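Long-range contact in putative fumarylacetoacetate hydrolase family protein (Yersinia pestis, PDB 3S52), which belongs to the fumarylacetoacetate hydrolase fold family and is of uncharacterised function: residues 68-80 and 150-164. Residues are numbered along the deposited sequence; the frame is centred on the assembly and turned at random.
Sequences GSVHHEIELAVLI and LSLTINGEIRQQGNT
H72 has its CG between the backbone N and the carbonyl carbon (chi1 55°), which turns the imidazole toward strands 150-154 and 157-163. Q160 comes from the other side with CG anti to its carbonyl carbon (chi1 -53°), and its extended chain carries the amide past the ring. There OE1 accepts two hydrogen bonds. H72 ND1 reaches Q160 OE1 at 3.0 Å, with OE1 close to the ring plane and the donor above the carbonyl plane. The backbone N of I74 reaches the same OE1, also at 3.0 Å, from the opposite face and more nearly straight (164°). The two bonds hold OE1 between them, and the one from ND1 orients the imidazole. Methyl CD2 of L152 lies over one face of the H72 ring, 3.5 Å from its centroid, in a CH-pi contact.

The strand 70-80 belongs to the large mixed sheet; the hairpin 150-163 belongs to a separate four-stranded antiparallel sheet. The contact packs one sheet on the other in the buried interior. A type I' turn from I154 to E157 closes the hairpin. R159 and Q160 both face L152 in a classic beta bulge, so both side chains can turn to H72. NH2 of R159 lies 3.0 Å from H72 NE2 at the ring edge, and the carbonyl of P200 accepts a hydrogen bond from that NH2.

Further along, I74 CD1 packs 4.0 Å from L150 CB and 4.2 Å from L152 CB. I209 of strand 206-211 also touches I74 and L152. L76 CD2 meets the methyl CG2 of T164 at 3.9 Å, the two side chains crossing at about a right angle.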
loop_
_atom_site.group_PDB
_atom_site.type_symbol
_atom_site.label_atom_id
_atom_site.label_comp_id
_atom_site.label_asym_id
_atom_site.label_seq_id
_atom_site.Cartn_x
_atom_site.Cartn_y
_atom_site.Cartn_z
ATOM N N GLY A 68 11.873 -13.594 10.229
ATOM C CA GLY A 68 13.239 -13.126 10.364
ATOM C C GLY A 68 13.248 -11.948 11.320
ATOM O O GLY A 68 12.260 -11.694 12.003
ATOM N N SER A 69 14.361 -11.231 11.379
ATOM C CA SER A 69 14.494 -10.154 12.353
ATOM C C SER A 69 13.663 -8.940 11.952
ATOM O O SER A 69 13.505 -8.640 10.765
ATOM C CB SER A 69 15.958 -9.760 12.526
ATOM O OG SER A 69 16.480 -9.272 11.302
ATOM N N VAL A 70 13.115 -8.272 12.961
ATOM C CA VAL A 70 12.340 -7.059 12.793
ATOM C C VAL A 70 13.169 -5.860 13.262
ATOM O O VAL A 70 13.621 -5.817 14.414
ATOM C CB VAL A 70 11.026 -7.158 13.604
ATOM C CG1 VAL A 70 10.216 -5.893 13.479
ATOM C CG2 VAL A 70 10.215 -8.365 13.146
ATOM N N HIS A 71 13.369 -4.891 12.367
ATOM C CA HIS A 71 14.181 -3.709 12.664
ATOM C C HIS A 71 13.348 -2.446 12.914
ATOM O O HIS A 71 12.369 -2.193 12.214
ATOM C CB HIS A 71 15.153 -3.434 11.506
ATOM C CG HIS A 71 16.319 -4.373 11.450
ATOM N ND1 HIS A 71 16.218 -5.709 11.777
ATOM C CD2 HIS A 71 17.611 -4.168 11.095
ATOM C CE1 HIS A 71 17.400 -6.286 11.633
ATOM N NE2 HIS A 71 18.262 -5.371 11.225
ATOM N N HIS A 72 13.752 -1.647 13.895
ATOM C CA HIS A 72 13.115 -0.358 14.136
ATOM C C HIS A 72 13.620 0.700 13.126
ATOM O O HIS A 72 14.805 0.710 12.777
ATOM C CB HIS A 72 13.386 0.105 15.575
ATOM C CG HIS A 72 14.843 0.161 15.934
ATOM N ND1 HIS A 72 15.672 1.189 15.534
ATOM C CD2 HIS A 72 15.620 -0.686 16.655
ATOM C CE1 HIS A 72 16.896 0.969 15.986
ATOM N NE2 HIS A 72 16.892 -0.162 16.669
ATOM N N GLU A 73 12.721 1.538 12.602
ATOM C CA GLU A 73 13.167 2.742 11.915
ATOM C C GLU A 73 12.333 3.927 12.379
ATOM O O GLU A 73 11.225 4.130 11.877
ATOM C CB GLU A 73 12.995 2.557 10.400
ATOM C CG GLU A 73 13.471 1.201 9.918
ATOM C CD GLU A 73 13.560 1.111 8.404
ATOM O OE1 GLU A 73 12.792 1.822 7.715
ATOM O OE2 GLU A 73 14.405 0.326 7.916
ATOM N N ILE A 74 12.900 4.770 13.233
ATOM C CA ILE A 74 12.146 5.898 13.784
ATOM C C ILE A 74 12.025 6.987 12.710
ATOM O O ILE A 74 12.944 7.176 11.905
ATOM C CB ILE A 74 12.789 6.458 15.089
ATOM C CG1 ILE A 74 11.844 7.444 15.774
ATOM C CG2 ILE A 74 14.107 7.140 14.798
ATOM C CD1 ILE A 74 12.399 8.030 17.072
ATOM N N GLU A 75 10.877 7.663 12.671
ATOM C CA GLU A 75 10.590 8.628 11.611
ATOM C C GLU A 75 9.602 9.673 12.073
ATOM O O GLU A 75 8.722 9.388 12.890
ATOM C CB GLU A 75 10.025 7.917 10.351
ATOM C CG GLU A 75 10.839 6.683 9.920
ATOM C CD GLU A 75 10.602 6.245 8.480
ATOM O OE1 GLU A 75 9.895 6.960 7.743
ATOM O OE2 GLU A 75 11.139 5.177 8.080
ATOM N N LEU A 76 9.746 10.877 11.532
ATOM C CA LEU A 76 8.754 11.928 11.719
ATOM C C LEU A 76 7.526 11.581 10.877
ATOM O O LEU A 76 7.652 11.271 9.681
ATOM C CB LEU A 76 9.324 13.289 11.288
ATOM C CG LEU A 76 8.293 14.415 11.387
ATOM C CD1 LEU A 76 8.051 14.774 12.834
ATOM C CD2 LEU A 76 8.735 15.645 10.587
ATOM N N ALA A 77 6.350 11.588 11.503
ATOM C CA ALA A 77 5.104 11.335 10.768
ATOM C C ALA A 77 4.328 12.646 10.627
ATOM O O ALA A 77 4.259 13.429 11.566
ATOM C CB ALA A 77 4.242 10.295 11.503
ATOM N N VAL A 78 3.746 12.868 9.456
ATOM C CA VAL A 78 3.012 14.089 9.164
ATOM C C VAL A 78 1.570 13.704 8.860
ATOM O O VAL A 78 1.323 12.809 8.054
ATOM C CB VAL A 78 3.613 14.790 7.937
ATOM C CG1 VAL A 78 2.882 16.075 7.629
ATOM C CG2 VAL A 78 5.106 15.029 8.144
ATOM N N LEU A 79 0.628 14.359 9.526
ATOM C CA LEU A 79 -0.794 14.105 9.318
ATOM C C LEU A 79 -1.355 15.106 8.318
ATOM O O LEU A 79 -1.224 16.323 8.497
ATOM C CB LEU A 79 -1.549 14.210 10.654
ATOM C CG LEU A 79 -3.072 13.989 10.685
ATOM C CD1 LEU A 79 -3.462 12.608 10.203
ATOM C CD2 LEU A 79 -3.627 14.228 12.085
ATOM N N ILE A 80 -1.982 14.592 7.265
ATOM C CA ILE A 80 -2.601 15.438 6.266
ATOM C C ILE A 80 -4.033 15.781 6.700
ATOM O O ILE A 80 -4.812 14.891 7.030
ATOM C CB ILE A 80 -2.640 14.758 4.875
ATOM C CG1 ILE A 80 -1.247 14.260 4.452
ATOM C CG2 ILE A 80 -3.226 15.714 3.844
ATOM C CD1 ILE A 80 -0.186 15.346 4.411
ATOM N N LEU A 150 14.599 13.468 16.733
ATOM C CA LEU A 150 14.017 12.149 16.924
ATOM C C LEU A 150 15.039 11.289 17.646
ATOM O O LEU A 150 16.200 11.258 17.258
ATOM C CB LEU A 150 13.764 11.490 15.566
ATOM C CG LEU A 150 12.887 12.165 14.526
ATOM C CD1 LEU A 150 13.187 11.604 13.150
ATOM C CD2 LEU A 150 11.435 11.960 14.887
ATOM N N SER A 151 14.608 10.560 18.667
ATOM C CA SER A 151 15.524 9.677 19.362
ATOM C C SER A 151 14.811 8.405 19.771
ATOM O O SER A 151 13.628 8.415 20.114
ATOM C CB SER A 151 16.144 10.366 20.574
ATOM O OG SER A 151 15.147 10.713 21.508
ATOM N N LEU A 152 15.531 7.296 19.699
ATOM C CA LEU A 152 14.966 6.020 20.078
ATOM C C LEU A 152 15.981 5.398 20.983
ATOM O O LEU A 152 17.134 5.265 20.600
ATOM C CB LEU A 152 14.772 5.123 18.859
ATOM C CG LEU A 152 14.390 3.675 19.176
ATOM C CD1 LEU A 152 13.060 3.646 19.942
ATOM C CD2 LEU A 152 14.295 2.844 17.908
ATOM N N THR A 153 15.545 5.062 22.191
ATOM C CA THR A 153 16.373 4.401 23.185
ATOM C C THR A 153 15.766 3.022 23.397
ATOM O O THR A 153 14.560 2.895 23.580
ATOM C CB THR A 153 16.351 5.180 24.519
ATOM O OG1 THR A 153 16.960 6.464 24.332
ATOM C CG2 THR A 153 17.100 4.450 25.588
ATOM N N ILE A 154 16.596 1.987 23.326
ATOM C CA ILE A 154 16.136 0.632 23.567
ATOM C C ILE A 154 16.945 0.020 24.703
ATOM O O ILE A 154 18.180 -0.028 24.641
ATOM C CB ILE A 154 16.238 -0.226 22.295
ATOM C CG1 ILE A 154 15.244 0.274 21.245
ATOM C CG2 ILE A 154 15.937 -1.680 22.594
ATOM C CD1 ILE A 154 15.234 -0.561 19.989
ATOM N N ASN A 155 16.237 -0.416 25.740
ATOM C CA ASN A 155 16.844 -0.952 26.958
ATOM C C ASN A 155 17.915 -0.013 27.490
ATOM O O ASN A 155 19.021 -0.438 27.823
ATOM C CB ASN A 155 17.418 -2.364 26.732
ATOM C CG ASN A 155 16.397 -3.333 26.157
ATOM O OD1 ASN A 155 15.201 -3.276 26.477
ATOM N ND2 ASN A 155 16.867 -4.244 25.312
ATOM N N GLY A 156 17.586 1.273 27.558
ATOM C CA GLY A 156 18.482 2.263 28.138
ATOM C C GLY A 156 19.645 2.704 27.265
ATOM O O GLY A 156 20.456 3.527 27.685
ATOM N N GLU A 157 19.728 2.169 26.048
ATOM C CA GLU A 157 20.822 2.500 25.136
ATOM C C GLU A 157 20.314 3.251 23.905
ATOM O O GLU A 157 19.378 2.807 23.237
ATOM C CB GLU A 157 21.521 1.220 24.678
ATOM C CG GLU A 157 22.581 1.468 23.624
ATOM C CD GLU A 157 23.024 0.199 22.914
ATOM O OE1 GLU A 157 22.792 -0.906 23.447
ATOM O OE2 GLU A 157 23.604 0.311 21.812
ATOM N N ILE A 158 20.933 4.376 23.585
ATOM C CA ILE A 158 20.491 5.143 22.424
ATOM C C ILE A 158 20.772 4.355 21.161
ATOM O O ILE A 158 21.886 3.904 20.941
ATOM C CB ILE A 158 21.242 6.454 22.297
ATOM C CG1 ILE A 158 20.809 7.407 23.404
ATOM C CG2 ILE A 158 21.002 7.069 20.906
ATOM C CD1 ILE A 158 21.687 8.620 23.515
ATOM N N ARG A 159 19.752 4.209 20.332
ATOM C CA ARG A 159 19.820 3.422 19.099
ATOM C C ARG A 159 19.793 4.325 17.867
ATOM O O ARG A 159 20.586 4.155 16.935
ATOM C CB ARG A 159 18.725 2.355 19.075
ATOM C CG ARG A 159 18.931 1.331 20.193
ATOM C CD ARG A 159 20.026 0.355 19.821
ATOM N NE ARG A 159 19.524 -0.509 18.763
ATOM C CZ ARG A 159 18.969 -1.702 18.964
ATOM N NH1 ARG A 159 18.880 -2.206 20.199
ATOM N NH2 ARG A 159 18.518 -2.394 17.922
ATOM N N GLN A 160 18.794 5.195 17.806
ATOM C CA GLN A 160 18.786 6.249 16.802
ATOM C C GLN A 160 18.625 7.614 17.462
ATOM O O GLN A 160 17.898 7.753 18.450
ATOM C CB GLN A 160 17.675 6.007 15.789
ATOM C CG GLN A 160 17.705 4.620 15.160
ATOM C CD GLN A 160 16.662 4.475 14.081
ATOM O OE1 GLN A 160 15.608 3.881 14.298
ATOM N NE2 GLN A 160 16.942 5.034 12.911
ATOM N N GLN A 161 19.384 8.593 16.981
ATOM C CA GLN A 161 19.187 9.985 17.384
ATOM C C GLN A 161 19.477 10.859 16.181
ATOM O O GLN A 161 20.613 10.893 15.714
ATOM C CB GLN A 161 20.129 10.332 18.559
ATOM C CG GLN A 161 19.955 11.757 19.124
ATOM C CD GLN A 161 20.728 11.988 20.426
ATOM O OE1 GLN A 161 20.649 11.183 21.358
ATOM N NE2 GLN A 161 21.482 13.088 20.490
ATOM N N GLY A 162 18.490 11.614 15.712
ATOM C CA GLY A 162 18.675 12.357 14.486
ATOM C C GLY A 162 17.832 13.612 14.447
ATOM O O GLY A 162 17.152 13.940 15.414
ATOM N N ASN A 163 17.900 14.326 13.334
ATOM C CA ASN A 163 17.145 15.552 13.202
ATOM C C ASN A 163 16.687 15.686 11.766
ATOM O O ASN A 163 17.451 15.391 10.842
ATOM C CB ASN A 163 17.990 16.747 13.635
ATOM C CG ASN A 163 17.188 18.031 13.713
ATOM O OD1 ASN A 163 16.894 18.649 12.689
ATOM N ND2 ASN A 163 16.830 18.444 14.933
ATOM N N THR A 164 15.442 16.113 11.575
ATOM C CA THR A 164 14.873 16.202 10.227
ATOM C C THR A 164 15.586 17.202 9.312
ATOM O O THR A 164 15.326 17.239 8.102
ATOM C CB THR A 164 13.372 16.513 10.256
ATOM O OG1 THR A 164 13.154 17.790 10.877
ATOM C CG2 THR A 164 12.629 15.430 11.040
#